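PDB 5B04: probable translation initiation factor eIF-2B subunit delta from Schizosaccharomyces pombe, which acts as a component of the eIF2B complex, which catalyses exchange of GDP for GTP on the gamma subunit of translation initiation factor eIF2. Local coordinates for residues G[269-275]-G[295-301]; G[357-363]-G[433-439]; G[336-342]-G[370-375]. One frame throughout, in Å; residues are numbered along the deposited sequence.

Contact 1 (G[269-275]-G[295-301]); sequences DVILTYL and RVVVVDS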
ATOM      1  N   ASP G 269      -3.022  34.826  -9.518  1.00 66.06           N
ATOM      2  CA  ASP G 269      -2.921  33.604  -8.730  1.00 67.43           C
ATOM      3  C   ASP G 269      -4.206  33.305  -7.968  1.00 63.50           C
ATOM      4  O   ASP G 269      -4.875  34.209  -7.469  1.00 71.86           O
ATOM      5  CB  ASP G 269      -1.753  33.693  -7.743  1.00 72.89           C
ATOM      6  CG  ASP G 269      -0.465  33.127  -8.308  1.00 74.03           C
ATOM      7  OD1 ASP G 269      -0.531  32.346  -9.281  1.00 73.45           O
ATOM      8  OD2 ASP G 269       0.615  33.455  -7.772  1.00 67.15           O
ATOM      9  N   VAL G 270      -4.544  32.023  -7.892  1.00 62.85           N
ATOM     10  CA  VAL G 270      -5.623  31.558  -7.033  1.00 65.14           C
ATOM     11  C   VAL G 270      -5.013  30.679  -5.948  1.00 60.55           C
ATOM     12  O   VAL G 270      -4.682  29.517  -6.186  1.00 55.28           O
ATOM     13  CB  VAL G 270      -6.693  30.782  -7.817  1.00 56.05           C
ATOM     14  CG1 VAL G 270      -7.787  30.296  -6.882  1.00 55.68           C
ATOM     15  CG2 VAL G 270      -7.277  31.653  -8.917  1.00 43.76           C
ATOM     16  N   ILE G 271      -4.859  31.249  -4.759  1.00 57.86           N
ATOM     17  CA  ILE G 271      -4.077  30.626  -3.699  1.00 44.98           C
ATOM     18  C   ILE G 271      -4.940  29.898  -2.672  1.00 44.15           C
ATOM     19  O   ILE G 271      -5.929  30.439  -2.181  1.00 54.54           O
ATOM     20  CB  ILE G 271      -3.210  31.677  -2.984  1.00 57.64           C
ATOM     21  CG1 ILE G 271      -2.235  32.309  -3.978  1.00 65.70           C
ATOM     22  CG2 ILE G 271      -2.464  31.061  -1.815  1.00 56.69           C
ATOM     23  CD1 ILE G 271      -1.399  33.418  -3.393  1.00 72.13           C
ATOM     24  N   LEU G 272      -4.553  28.666  -2.352  1.00 47.12           N
ATOM     25  CA  LEU G 272      -5.291  27.857  -1.392  1.00 49.76           C
ATOM     26  C   LEU G 272      -4.602  27.840  -0.032  1.00 54.59           C
ATOM     27  O   LEU G 272      -3.462  27.396   0.093  1.00 56.99           O
ATOM     28  CB  LEU G 272      -5.455  26.425  -1.917  1.00 47.02           C
ATOM     29  CG  LEU G 272      -6.485  25.491  -1.267  1.00 48.98           C
ATOM     30  CD1 LEU G 272      -6.854  24.380  -2.234  1.00 51.95           C
ATOM     31  CD2 LEU G 272      -5.981  24.890   0.041  1.00 49.88           C
ATOM     32  N   THR G 273      -5.328  28.232   0.994  1.00 49.98           N
ATOM     33  CA  THR G 273      -4.838  28.094   2.334  1.00 60.96           C
ATOM     34  C   THR G 273      -5.802  27.240   3.084  1.00 58.44           C
ATOM     35  O   THR G 273      -6.976  27.367   2.888  1.00 49.62           O
ATOM     36  CB  THR G 273      -4.786  29.424   3.040  1.00 58.00           C
ATOM     37  OG1 THR G 273      -4.471  29.204   4.412  1.00 60.04           O
ATOM     38  CG2 THR G 273      -6.098  30.073   2.956  1.00 54.94           C
ATOM     39  N   TYR G 274      -5.305  26.370   3.944  1.00 52.88           N
ATOM     40  CA  TYR G 274      -6.158  25.465   4.667  1.00 54.14           C
ATOM     41  C   TYR G 274      -6.200  25.955   6.093  1.00 48.60           C
ATOM     42  O   TYR G 274      -5.214  26.328   6.653  1.00 63.14           O
ATOM     43  CB  TYR G 274      -5.668  24.055   4.419  1.00 40.41           C
ATOM     44  CG  TYR G 274      -6.298  22.987   5.244  1.00 44.10           C
ATOM     45  CD1 TYR G 274      -7.652  22.862   5.344  1.00 59.89           C
ATOM     46  CD2 TYR G 274      -5.534  22.096   5.899  1.00 45.52           C
ATOM     47  CE1 TYR G 274      -8.214  21.873   6.100  1.00 57.80           C
ATOM     48  CE2 TYR G 274      -6.089  21.118   6.657  1.00 51.46           C
ATOM     49  CZ  TYR G 274      -7.423  21.014   6.747  1.00 55.92           C
ATOM     50  OH  TYR G 274      -7.940  20.022   7.498  1.00 56.77           O
ATOM     51  N   LEU G 275      -7.370  25.925   6.688  1.00 54.48           N
ATOM     52  CA  LEU G 275      -7.535  26.307   8.062  1.00 57.98           C
ATOM     53  C   LEU G 275      -7.186  27.729   8.469  1.00 63.03           C
ATOM     54  O   LEU G 275      -7.630  28.653   7.849  1.00 74.07           O
ATOM     55  CB  LEU G 275      -6.908  25.216   8.869  1.00 52.04           C
ATOM     56  CG  LEU G 275      -7.707  23.952   8.611  1.00 54.00           C
ATOM     57  CD1 LEU G 275      -7.080  22.764   9.282  1.00 45.65           C
ATOM     58  CD2 LEU G 275      -9.107  24.112   9.122  1.00 62.43           C
ATOM     59  N   ARG G 295      -6.710  35.958  -5.644  1.00 58.46           N
ATOM     60  CA  ARG G 295      -7.809  35.605  -4.759  1.00 63.45           C
ATOM     61  C   ARG G 295      -7.450  34.359  -3.961  1.00 66.22           C
ATOM     62  O   ARG G 295      -6.635  33.544  -4.395  1.00 56.81           O
ATOM     63  CB  ARG G 295      -9.107  35.395  -5.545  1.00 58.24           C
ATOM     64  CG  ARG G 295      -9.058  34.313  -6.608  1.00 60.77           C
ATOM     65  CD  ARG G 295     -10.390  34.233  -7.339  1.00 46.11           C
ATOM     66  NE  ARG G 295     -10.367  33.292  -8.454  1.00 46.37           N
ATOM     67  CZ  ARG G 295     -10.904  32.077  -8.416  1.00 57.22           C
ATOM     68  NH1 ARG G 295     -11.508  31.651  -7.315  1.00 44.66           N
ATOM     69  NH2 ARG G 295     -10.837  31.287  -9.480  1.00 55.82           N
ATOM     70  N   VAL G 296      -8.054  34.225  -2.785  1.00 55.92           N
ATOM     71  CA  VAL G 296      -7.715  33.146  -1.868  1.00 48.48           C
ATOM     72  C   VAL G 296      -8.827  32.106  -1.774  1.00 50.41           C
ATOM     73  O   VAL G 296     -10.004  32.450  -1.680  1.00 56.04           O
ATOM     74  CB  VAL G 296      -7.415  33.693  -0.454  1.00 52.77           C
ATOM     75  CG1 VAL G 296      -7.123  32.558   0.516  1.00 45.10           C
ATOM     76  CG2 VAL G 296      -6.254  34.672  -0.500  1.00 66.54           C
ATOM     77  N   VAL G 297      -8.449  30.834  -1.812  1.00 47.07           N
ATOM     78  CA  VAL G 297      -9.391  29.755  -1.552  1.00 36.78           C
ATOM     79  C   VAL G 297      -9.145  29.181  -0.164  1.00 43.53           C
ATOM     80  O   VAL G 297      -8.079  28.630   0.110  1.00 57.29           O
ATOM     81  CB  VAL G 297      -9.284  28.632  -2.595  1.00 41.78           C
ATOM     82  CG1 VAL G 297     -10.136  27.445  -2.176  1.00 43.31           C
ATOM     83  CG2 VAL G 297      -9.702  29.140  -3.964  1.00 35.32           C
ATOM     84  N   VAL G 298     -10.131  29.323   0.715  1.00 54.98           N
ATOM     85  CA  VAL G 298     -10.014  28.823   2.077  1.00 43.33           C
ATOM     86  C   VAL G 298     -10.717  27.481   2.230  1.00 48.27           C
ATOM     87  O   VAL G 298     -11.926  27.375   2.023  1.00 52.50           O
ATOM     88  CB  VAL G 298     -10.595  29.815   3.098  1.00 43.95           C
ATOM     89  CG1 VAL G 298     -10.571  29.213   4.495  1.00 46.36           C
ATOM     90  CG2 VAL G 298      -9.825  31.125   3.062  1.00 54.11           C
ATOM     91  N   VAL G 299      -9.950  26.457   2.590  1.00 55.97           N
ATOM     92  CA  VAL G 299     -10.502  25.129   2.822  1.00 47.15           C
ATOM     93  C   VAL G 299     -10.646  24.871   4.316  1.00 45.48           C
ATOM     94  O   VAL G 299      -9.675  24.968   5.066  1.00 43.67           O
ATOM     95  CB  VAL G 299      -9.623  24.032   2.191  1.00 48.21           C
ATOM     96  CG1 VAL G 299     -10.154  22.655   2.548  1.00 47.90           C
ATOM     97  CG2 VAL G 299      -9.558  24.208   0.682  1.00 52.63           C
ATOM     98  N   ASP G 300     -11.861  24.545   4.744  1.00 45.20           N
ATOM     99  CA  ASP G 300     -12.138  24.323   6.157  1.00 33.43           C
ATOM    100  C   ASP G 300     -12.415  22.850   6.435  1.00 42.42           C
ATOM    101  O   ASP G 300     -12.501  22.044   5.508  1.00 46.43           O
ATOM    102  CB  ASP G 300     -13.324  25.178   6.606  1.00 50.35           C
ATOM    103  CG  ASP G 300     -13.219  25.605   8.056  1.00 61.65           C
ATOM    104  OD1 ASP G 300     -12.434  24.988   8.806  1.00 57.16           O
ATOM    105  OD2 ASP G 300     -13.918  26.566   8.442  1.00 64.44           O
ATOM    106  N   SER G 301     -12.553  22.502   7.711  1.00 40.67           N
ATOM    107  CA  SER G 301     -12.835  21.125   8.101  1.00 38.71           C
ATOM    108  C   SER G 301     -13.500  21.036   9.472  1.00 47.88           C
ATOM    109  O   SER G 301     -13.441  21.973  10.267  1.00 54.96           O
ATOM    110  CB  SER G 301     -11.549  20.297   8.095  1.00 55.18           C
ATOM    111  OG  SER G 301     -11.810  18.960   8.488  1.00 76.08           O
TER
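V270 and R295 lie side by side as the first bridged pair of two parallel strands, the flanks of a beta-alpha-beta unit in which helix 278-289 connects strand 269-274 to strand 294-300. The arginine chain runs extended from CG to NE and turns one face of its guanidinium to the valine, with V270 CG1 over the centre, 3.9 Å above the plane. NH1 of the same group forms a salt bridge with E335. Farther along the sheet face that carries V270 and R295, V270 CG1 meets V297 CG2 at 3.7 Å, and L272 reaches diagonally forward, CD2 to V299 CG2, also 3.7 Å. Both leucine and Y274 pack there against I361 of helix 358-367. On the other face the methyl CG2 of T273, placed between backbone N and carbonyl carbon (OG1 at chi1 172°), touches V296 CG1 at 3.6 Å. Six backbone hydrogen bonds, from R295 N to D269 O through to L275 N to V299 O, join the strands. At their C-terminal end the Y274 ring presents its CD1 edge to V299 O, while L275 CG sits over one ring face, 3.3 Å above the plane.

Contact 2 (G[357-363]-G[433-439]); sequences GTSLISL and DVTPPRL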
ATOM      1  N   GLY G 357      -5.808  17.578   7.985  1.00 45.38           N
ATOM      2  CA  GLY G 357      -6.218  17.440   6.598  1.00 56.12           C
ATOM      3  C   GLY G 357      -5.191  17.892   5.577  1.00 64.41           C
ATOM      4  O   GLY G 357      -5.440  17.843   4.371  1.00 41.53           O
ATOM      5  N   THR G 358      -4.028  18.315   6.061  1.00 56.43           N
ATOM      6  CA  THR G 358      -3.014  18.946   5.220  1.00 49.48           C
ATOM      7  C   THR G 358      -2.470  18.030   4.119  1.00 52.53           C
ATOM      8  O   THR G 358      -2.216  18.483   3.001  1.00 47.65           O
ATOM      9  CB  THR G 358      -1.839  19.452   6.077  1.00 57.65           C
ATOM     10  OG1 THR G 358      -2.344  20.250   7.154  1.00 50.96           O
ATOM     11  CG2 THR G 358      -0.884  20.287   5.241  1.00 47.65           C
ATOM     12  N   SER G 359      -2.293  16.750   4.430  1.00 53.56           N
ATOM     13  CA  SER G 359      -1.786  15.794   3.445  1.00 49.53           C
ATOM     14  C   SER G 359      -2.754  15.625   2.280  1.00 51.97           C
ATOM     15  O   SER G 359      -2.333  15.470   1.134  1.00 48.40           O
ATOM     16  CB  SER G 359      -1.524  14.439   4.093  1.00 52.08           C
ATOM     17  OG  SER G 359      -2.703  13.955   4.710  1.00 51.98           O
ATOM     18  N   LEU G 360      -4.048  15.648   2.582  1.00 53.34           N
ATOM     19  CA  LEU G 360      -5.073  15.551   1.551  1.00 49.86           C
ATOM     20  C   LEU G 360      -5.014  16.760   0.625  1.00 50.75           C
ATOM     21  O   LEU G 360      -5.195  16.635  -0.586  1.00 43.58           O
ATOM     22  CB  LEU G 360      -6.462  15.427   2.179  1.00 33.06           C
ATOM     23  CG  LEU G 360      -6.809  14.047   2.743  1.00 45.07           C
ATOM     24  CD1 LEU G 360      -8.120  14.091   3.511  1.00 50.69           C
ATOM     25  CD2 LEU G 360      -6.873  13.018   1.626  1.00 30.02           C
ATOM     26  N   ILE G 361      -4.756  17.929   1.206  1.00 49.17           N
ATOM     27  CA  ILE G 361      -4.569  19.149   0.430  1.00 46.77           C
ATOM     28  C   ILE G 361      -3.401  18.983  -0.534  1.00 48.22           C
ATOM     29  O   ILE G 361      -3.512  19.279  -1.724  1.00 50.38           O
ATOM     30  CB  ILE G 361      -4.304  20.370   1.336  1.00 48.78           C
ATOM     31  CG1 ILE G 361      -5.439  20.558   2.344  1.00 46.33           C
ATOM     32  CG2 ILE G 361      -4.112  21.626   0.500  1.00 44.16           C
ATOM     33  CD1 ILE G 361      -6.740  21.013   1.725  1.00 52.99           C
ATOM     34  N   SER G 362      -2.285  18.492  -0.008  1.00 42.12           N
ATOM     35  CA  SER G 362      -1.063  18.340  -0.786  1.00 44.08           C
ATOM     36  C   SER G 362      -1.170  17.218  -1.815  1.00 51.19           C
ATOM     37  O   SER G 362      -0.586  17.300  -2.895  1.00 58.05           O
ATOM     38  CB  SER G 362       0.122  18.082   0.143  1.00 45.53           C
ATOM     39  OG  SER G 362       0.163  19.036   1.190  1.00 49.18           O
ATOM     40  N   LEU G 363      -1.915  16.170  -1.475  1.00 50.84           N
ATOM     41  CA  LEU G 363      -2.071  15.027  -2.369  1.00 49.77           C
ATOM     42  C   LEU G 363      -2.886  15.389  -3.606  1.00 54.35           C
ATOM     43  O   LEU G 363      -2.447  15.161  -4.734  1.00 58.50           O
ATOM     44  CB  LEU G 363      -2.726  13.855  -1.635  1.00 36.28           C
ATOM     45  CG  LEU G 363      -2.982  12.599  -2.474  1.00 37.06           C
ATOM     46  CD1 LEU G 363      -1.707  12.143  -3.168  1.00 45.32           C
ATOM     47  CD2 LEU G 363      -3.547  11.485  -1.611  1.00 46.41           C
ATOM     48  N   ASP G 433      -1.072  15.477  11.115  1.00 61.77           N
ATOM     49  CA  ASP G 433      -1.010  14.803   9.827  1.00 56.18           C
ATOM     50  C   ASP G 433       0.394  14.860   9.230  1.00 63.24           C
ATOM     51  O   ASP G 433       0.989  15.934   9.132  1.00 69.02           O
ATOM     52  CB  ASP G 433      -2.014  15.452   8.877  1.00 59.45           C
ATOM     53  CG  ASP G 433      -2.303  14.615   7.660  1.00 70.58           C
ATOM     54  OD1 ASP G 433      -1.989  13.407   7.670  1.00 98.43           O
ATOM     55  OD2 ASP G 433      -2.869  15.173   6.698  1.00 65.11           O
ATOM     56  N   VAL G 434       0.919  13.708   8.828  1.00 51.92           N
ATOM     57  CA  VAL G 434       2.252  13.647   8.239  1.00 54.61           C
ATOM     58  C   VAL G 434       2.186  13.636   6.715  1.00 58.53           C
ATOM     59  O   VAL G 434       1.770  12.650   6.107  1.00 62.84           O
ATOM     60  CB  VAL G 434       3.028  12.406   8.719  1.00 51.57           C
ATOM     61  CG1 VAL G 434       4.386  12.333   8.035  1.00 51.53           C
ATOM     62  CG2 VAL G 434       3.190  12.434  10.230  1.00 47.82           C
ATOM     63  N   THR G 435       2.599  14.742   6.105  1.00 49.80           N
ATOM     64  CA  THR G 435       2.601  14.859   4.653  1.00 44.11           C
ATOM     65  C   THR G 435       3.964  14.479   4.083  1.00 53.52           C
ATOM     66  O   THR G 435       4.956  15.157   4.347  1.00 53.80           O
ATOM     67  CB  THR G 435       2.244  16.286   4.200  1.00 48.96           C
ATOM     68  OG1 THR G 435       1.131  16.771   4.962  1.00 49.64           O
ATOM     69  CG2 THR G 435       1.893  16.300   2.722  1.00 42.54           C
ATOM     70  N   PRO G 436       4.012  13.392   3.298  1.00 52.36           N
ATOM     71  CA  PRO G 436       5.246  12.861   2.705  1.00 42.03           C
ATOM     72  C   PRO G 436       6.013  13.900   1.890  1.00 56.43           C
ATOM     73  O   PRO G 436       5.394  14.761   1.265  1.00 58.26           O
ATOM     74  CB  PRO G 436       4.745  11.722   1.804  1.00 52.07           C
ATOM     75  CG  PRO G 436       3.284  11.971   1.625  1.00 54.92           C
ATOM     76  CD  PRO G 436       2.833  12.609   2.895  1.00 54.99           C
ATOM     77  N   PRO G 437       7.354  13.816   1.904  1.00 61.81           N
ATOM     78  CA  PRO G 437       8.256  14.771   1.247  1.00 46.03           C
ATOM     79  C   PRO G 437       7.988  14.933  -0.246  1.00 52.95           C
ATOM     80  O   PRO G 437       8.124  16.037  -0.773  1.00 62.58           O
ATOM     81  CB  PRO G 437       9.640  14.156   1.477  1.00 49.85           C
ATOM     82  CG  PRO G 437       9.481  13.324   2.695  1.00 44.28           C
ATOM     83  CD  PRO G 437       8.098  12.764   2.616  1.00 53.13           C
ATOM     84  N   ARG G 438       7.605  13.848  -0.912  1.00 54.91           N
ATOM     85  CA  ARG G 438       7.378  13.875  -2.354  1.00 52.23           C
ATOM     86  C   ARG G 438       6.184  14.742  -2.744  1.00 47.38           C
ATOM     87  O   ARG G 438       5.994  15.051  -3.920  1.00 62.86           O
ATOM     88  CB  ARG G 438       7.181  12.454  -2.890  1.00 52.53           C
ATOM     89  CG  ARG G 438       6.249  11.590  -2.056  1.00 75.08           C
ATOM     90  CD  ARG G 438       5.790  10.368  -2.836  1.00 85.34           C
ATOM     91  NE  ARG G 438       5.118   9.388  -1.987  1.00 91.20           N
ATOM     92  CZ  ARG G 438       4.412   8.360  -2.446  1.00 99.54           C
ATOM     93  NH1 ARG G 438       4.272   8.181  -3.753  1.00 94.83           N
ATOM     94  NH2 ARG G 438       3.837   7.516  -1.600  1.00 84.01           N
ATOM     95  N   LEU G 439       5.383  15.131  -1.757  1.00 47.00           N
ATOM     96  CA  LEU G 439       4.204  15.947  -2.018  1.00 51.04           C
ATOM     97  C   LEU G 439       4.448  17.419  -1.703  1.00 55.78           C
ATOM     98  O   LEU G 439       3.625  18.272  -2.033  1.00 56.45           O
ATOM     99  CB  LEU G 439       3.009  15.425  -1.219  1.00 44.41           C
ATOM    100  CG  LEU G 439       2.497  14.050  -1.656  1.00 46.18           C
ATOM    101  CD1 LEU G 439       1.247  13.660  -0.885  1.00 39.17           C
ATOM    102  CD2 LEU G 439       2.235  14.032  -3.155  1.00 43.62           C
TER
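D433 OD2 takes the backbone N-H of S359, with S359 N 2.8 Å from D433 OD2 and an N-H...O angle of 156°. The N-H does not arrive in the carboxylate plane but from above it, 39° out. The hydroxyl S359 OG is modelled as a second donor to this oxygen; the modelled separation is too short to trust, so only its general placement is meaningful. The modelled torsion turns OG toward the carboxylate, though its exact place is doubtful. The other carboxylate oxygen, D433 OD1, is bonded to S389 OG.

T435, two residues on, points at the helix as well. Its OG1 stands 3.4 Å from S359 CA, and its methyl CG2, anti to the backbone N, packs 3.6 Å from S362 CB. The contact thus joins the N-terminal part of helix 358-367, through S359, S362 and L363, to the end of strand 425-435 and the residues after it. That strand belongs to the antiparallel four-stranded sheet, within the Rossmann-like domain of the eIF2B alpha/beta/delta family. The same helix also packs on the mixed, largely parallel sheet, where T358 and S362 touch L341. With the carboxylate near its N-terminal end, the helix would probably stabilise a negative charge on D433.

After the strand, the chain turns through P436 and a 3-10 segment that brings L439 back to the helix. L439 CD1 approaches L363 obliquely, 4.0 Å from L363 CD1, while L439 CB lies 4.2 Å from S362 CB. S362 OG turns back along its own helix to T358 O, 3.0 Å away and 36° above the carbonyl plane; that oxygen also accepts S362 N.

Contact 3 (G[336-342]-G[370-375]); sequences VTKIFLG and VPVIAC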
ATOM      1  N   VAL G 336      -7.488  26.376  -8.388  1.00 56.61           N
ATOM      2  CA  VAL G 336      -6.289  26.734  -7.632  1.00 40.91           C
ATOM      3  C   VAL G 336      -5.018  26.664  -8.476  1.00 50.56           C
ATOM      4  O   VAL G 336      -4.825  25.725  -9.248  1.00 47.02           O
ATOM      5  CB  VAL G 336      -6.128  25.818  -6.402  1.00 43.67           C
ATOM      6  CG1 VAL G 336      -4.926  26.237  -5.572  1.00 50.82           C
ATOM      7  CG2 VAL G 336      -7.392  25.843  -5.558  1.00 45.50           C
ATOM      8  N   THR G 337      -4.153  27.665  -8.322  1.00 54.71           N
ATOM      9  CA  THR G 337      -2.873  27.692  -9.022  1.00 53.28           C
ATOM     10  C   THR G 337      -1.698  27.503  -8.063  1.00 56.56           C
ATOM     11  O   THR G 337      -0.627  27.054  -8.470  1.00 63.39           O
ATOM     12  CB  THR G 337      -2.676  29.011  -9.793  1.00 55.57           C
ATOM     13  OG1 THR G 337      -2.693  30.113  -8.876  1.00 64.37           O
ATOM     14  CG2 THR G 337      -3.777  29.196 -10.825  1.00 67.37           C
ATOM     15  N   LYS G 338      -1.901  27.850  -6.795  1.00 57.44           N
ATOM     16  CA  LYS G 338      -0.858  27.699  -5.781  1.00 50.10           C
ATOM     17  C   LYS G 338      -1.429  27.325  -4.416  1.00 54.70           C
ATOM     18  O   LYS G 338      -2.511  27.775  -4.039  1.00 56.80           O
ATOM     19  CB  LYS G 338      -0.034  28.983  -5.660  1.00 43.72           C
ATOM     20  CG  LYS G 338       1.029  29.144  -6.732  1.00 61.95           C
ATOM     21  CD  LYS G 338       1.841  30.411  -6.527  1.00 66.96           C
ATOM     22  CE  LYS G 338       2.881  30.573  -7.623  1.00 68.73           C
ATOM     23  NZ  LYS G 338       2.254  30.697  -8.968  1.00 64.55           N
ATOM     24  N   ILE G 339      -0.688  26.503  -3.680  1.00 46.83           N
ATOM     25  CA  ILE G 339      -1.093  26.084  -2.342  1.00 46.61           C
ATOM     26  C   ILE G 339      -0.051  26.490  -1.306  1.00 54.91           C
ATOM     27  O   ILE G 339       1.127  26.158  -1.435  1.00 65.04           O
ATOM     28  CB  ILE G 339      -1.309  24.561  -2.267  1.00 47.91           C
ATOM     29  CG1 ILE G 339      -2.407  24.129  -3.239  1.00 39.66           C
ATOM     30  CG2 ILE G 339      -1.660  24.138  -0.849  1.00 47.47           C
ATOM     31  CD1 ILE G 339      -2.532  22.630  -3.385  1.00 55.89           C
ATOM     32  N   PHE G 340      -0.491  27.208  -0.279  1.00 50.64           N
ATOM     33  CA  PHE G 340       0.406  27.656   0.781  1.00 42.61           C
ATOM     34  C   PHE G 340       0.048  27.007   2.110  1.00 52.08           C
ATOM     35  O   PHE G 340      -1.103  27.048   2.544  1.00 63.93           O
ATOM     36  CB  PHE G 340       0.366  29.179   0.910  1.00 45.79           C
ATOM     37  CG  PHE G 340       1.151  29.898  -0.149  1.00 37.84           C
ATOM     38  CD1 PHE G 340       0.755  29.856  -1.475  1.00 49.73           C
ATOM     39  CD2 PHE G 340       2.285  30.622   0.184  1.00 65.67           C
ATOM     40  CE1 PHE G 340       1.475  30.518  -2.450  1.00 65.29           C
ATOM     41  CE2 PHE G 340       3.008  31.288  -0.787  1.00 70.32           C
ATOM     42  CZ  PHE G 340       2.603  31.235  -2.106  1.00 57.56           C
ATOM     43  N   LEU G 341       1.044  26.407   2.754  1.00 50.54           N
ATOM     44  CA  LEU G 341       0.817  25.684   3.997  1.00 51.29           C
ATOM     45  C   LEU G 341       1.706  26.182   5.130  1.00 55.41           C
ATOM     46  O   LEU G 341       2.899  26.417   4.944  1.00 67.16           O
ATOM     47  CB  LEU G 341       1.049  24.187   3.786  1.00 46.89           C
ATOM     48  CG  LEU G 341       0.260  23.529   2.655  1.00 54.40           C
ATOM     49  CD1 LEU G 341       0.668  22.074   2.502  1.00 43.62           C
ATOM     50  CD2 LEU G 341      -1.234  23.646   2.908  1.00 56.26           C
ATOM     51  N   GLY G 342       1.107  26.345   6.305  1.00 62.10           N
ATOM     52  CA  GLY G 342       1.859  26.614   7.514  1.00 53.74           C
ATOM     53  C   GLY G 342       2.118  25.291   8.204  1.00 67.36           C
ATOM     54  O   GLY G 342       1.319  24.364   8.089  1.00 86.93           O
ATOM     55  N   VAL G 370      -0.403  21.339  -8.957  1.00 40.82           N
ATOM     56  CA  VAL G 370      -0.300  22.574  -8.190  1.00 39.40           C
ATOM     57  C   VAL G 370       0.850  22.503  -7.188  1.00 50.83           C
ATOM     58  O   VAL G 370       0.948  21.546  -6.419  1.00 57.07           O
ATOM     59  CB  VAL G 370      -1.610  22.878  -7.437  1.00 53.41           C
ATOM     60  CG1 VAL G 370      -1.511  24.210  -6.716  1.00 51.97           C
ATOM     61  CG2 VAL G 370      -2.786  22.879  -8.401  1.00 38.75           C
ATOM     62  N   PRO G 371       1.731  23.515  -7.204  1.00 50.20           N
ATOM     63  CA  PRO G 371       2.858  23.593  -6.268  1.00 54.09           C
ATOM     64  C   PRO G 371       2.416  23.614  -4.808  1.00 51.11           C
ATOM     65  O   PRO G 371       1.510  24.364  -4.446  1.00 54.54           O
ATOM     66  CB  PRO G 371       3.532  24.916  -6.644  1.00 46.88           C
ATOM     67  CG  PRO G 371       3.168  25.128  -8.069  1.00 53.68           C
ATOM     68  CD  PRO G 371       1.772  24.595  -8.204  1.00 45.30           C
ATOM     69  N   VAL G 372       3.052  22.786  -3.986  1.00 52.54           N
ATOM     70  CA  VAL G 372       2.786  22.775  -2.554  1.00 56.96           C
ATOM     71  C   VAL G 372       3.905  23.500  -1.816  1.00 55.93           C
ATOM     72  O   VAL G 372       5.047  23.042  -1.794  1.00 61.71           O
ATOM     73  CB  VAL G 372       2.649  21.342  -2.013  1.00 52.03           C
ATOM     74  CG1 VAL G 372       2.551  21.353  -0.497  1.00 38.04           C
ATOM     75  CG2 VAL G 372       1.437  20.659  -2.628  1.00 51.45           C
ATOM     76  N   ILE G 373       3.570  24.638  -1.216  1.00 46.48           N
ATOM     77  CA  ILE G 373       4.567  25.492  -0.585  1.00 49.37           C
ATOM     78  C   ILE G 373       4.443  25.489   0.935  1.00 58.93           C
ATOM     79  O   ILE G 373       3.488  26.031   1.491  1.00 66.01           O
ATOM     80  CB  ILE G 373       4.455  26.938  -1.101  1.00 49.00           C
ATOM     81  CG1 ILE G 373       4.565  26.960  -2.628  1.00 56.33           C
ATOM     82  CG2 ILE G 373       5.521  27.815  -0.466  1.00 46.19           C
ATOM     83  CD1 ILE G 373       4.369  28.328  -3.237  1.00 51.20           C
ATOM     84  N   ALA G 374       5.416  24.876   1.600  1.00 51.99           N
ATOM     85  CA  ALA G 374       5.422  24.797   3.055  1.00 50.62           C
ATOM     86  C   ALA G 374       6.169  25.974   3.672  1.00 61.42           C
ATOM     87  O   ALA G 374       7.338  26.210   3.365  1.00 76.58           O
ATOM     88  CB  ALA G 374       6.038  23.484   3.511  1.00 54.36           C
ATOM     89  N   CYS G 375       5.486  26.712   4.540  1.00 50.89           N
ATOM     90  CA  CYS G 375       6.085  27.856   5.219  1.00 63.29           C
ATOM     91  C   CYS G 375       6.289  27.558   6.700  1.00 70.22           C
ATOM     92  O   CYS G 375       5.335  27.545   7.477  1.00 79.68           O
ATOM     93  CB  CYS G 375       5.214  29.100   5.047  1.00 45.96           C
ATOM     94  SG  CYS G 375       4.939  29.576   3.328  1.00 65.15           S
TER
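I373 lays its terminal methyl over the phenyl ring of F340: CD1 is 4.0 Å from the ring centroid and 27° off the normal, a CH-pi contact, with CZ the nearest ring atom. The two side chains run alongside each other in the same direction. CG1 of I373 is anti to its carbonyl carbon (chi1 -56°) and carries an extended CD1 out to the ring. C375 SG makes a more distant, oblique sulfur-aromatic approach to the same phenyl group, 4.2 Å from F340 CD2.

The opposite face of these parallel strands carries I339, L341, V372 and A374. L341 CD1 slants onto V372 CG1 at 3.6 Å, and I339 CG1 meets V370 CG1 at the same distance, the two side chains nearly at right angles. V370 precedes its strand and brings CG1 against T337 O.

Four backbone hydrogen bonds set the register: I373 N to I339 O, L341 N to I373 O, C375 N to L341 O and, the longest, I339 N to P371 O. I339 N lies 3.2 Å from P371 O. Strands 338-342 and 372-375 are thereby neighbours in the mixed, largely parallel sheet of the Rossmann-like domain. Helix 358-367 covers the I339-L341-V372 face, and V280 of helix 278-289 reaches F340 on the other. At the start of strand 338-342, K338 NZ pairs with D269 and T337 OG1 with V270 N.

No side-chain hydrogen bond or salt bridge crosses between the two segments, so the register probably rests mainly on the backbone bonds, while the side chains supply apolar packing on both faces.

Overall arrangement
Contacts 1 and 3 are consecutive parts of one sheet, their centres about 9 Å apart: strands 269-274 and 338-342 are neighbours, so the order runs 294-300, 269-274, 338-342, 372-375. Contact 2 lies about 15 Å from contact 1 and 11 Å from contact 3, centre to centre. Its helix 358-367 packs on the sheet, with I361 against L272 and Y274, and leads along the chain into strand 372-375. Contact 1 closes before the other two open, whereas the segments of contacts 2 and 3 alternate. Contact 2 joins this helix to strand 425-435 of the antiparallel sheet, all within a single Rossmann-like domain, which packs against the beta subunit near contacts 1 and 2.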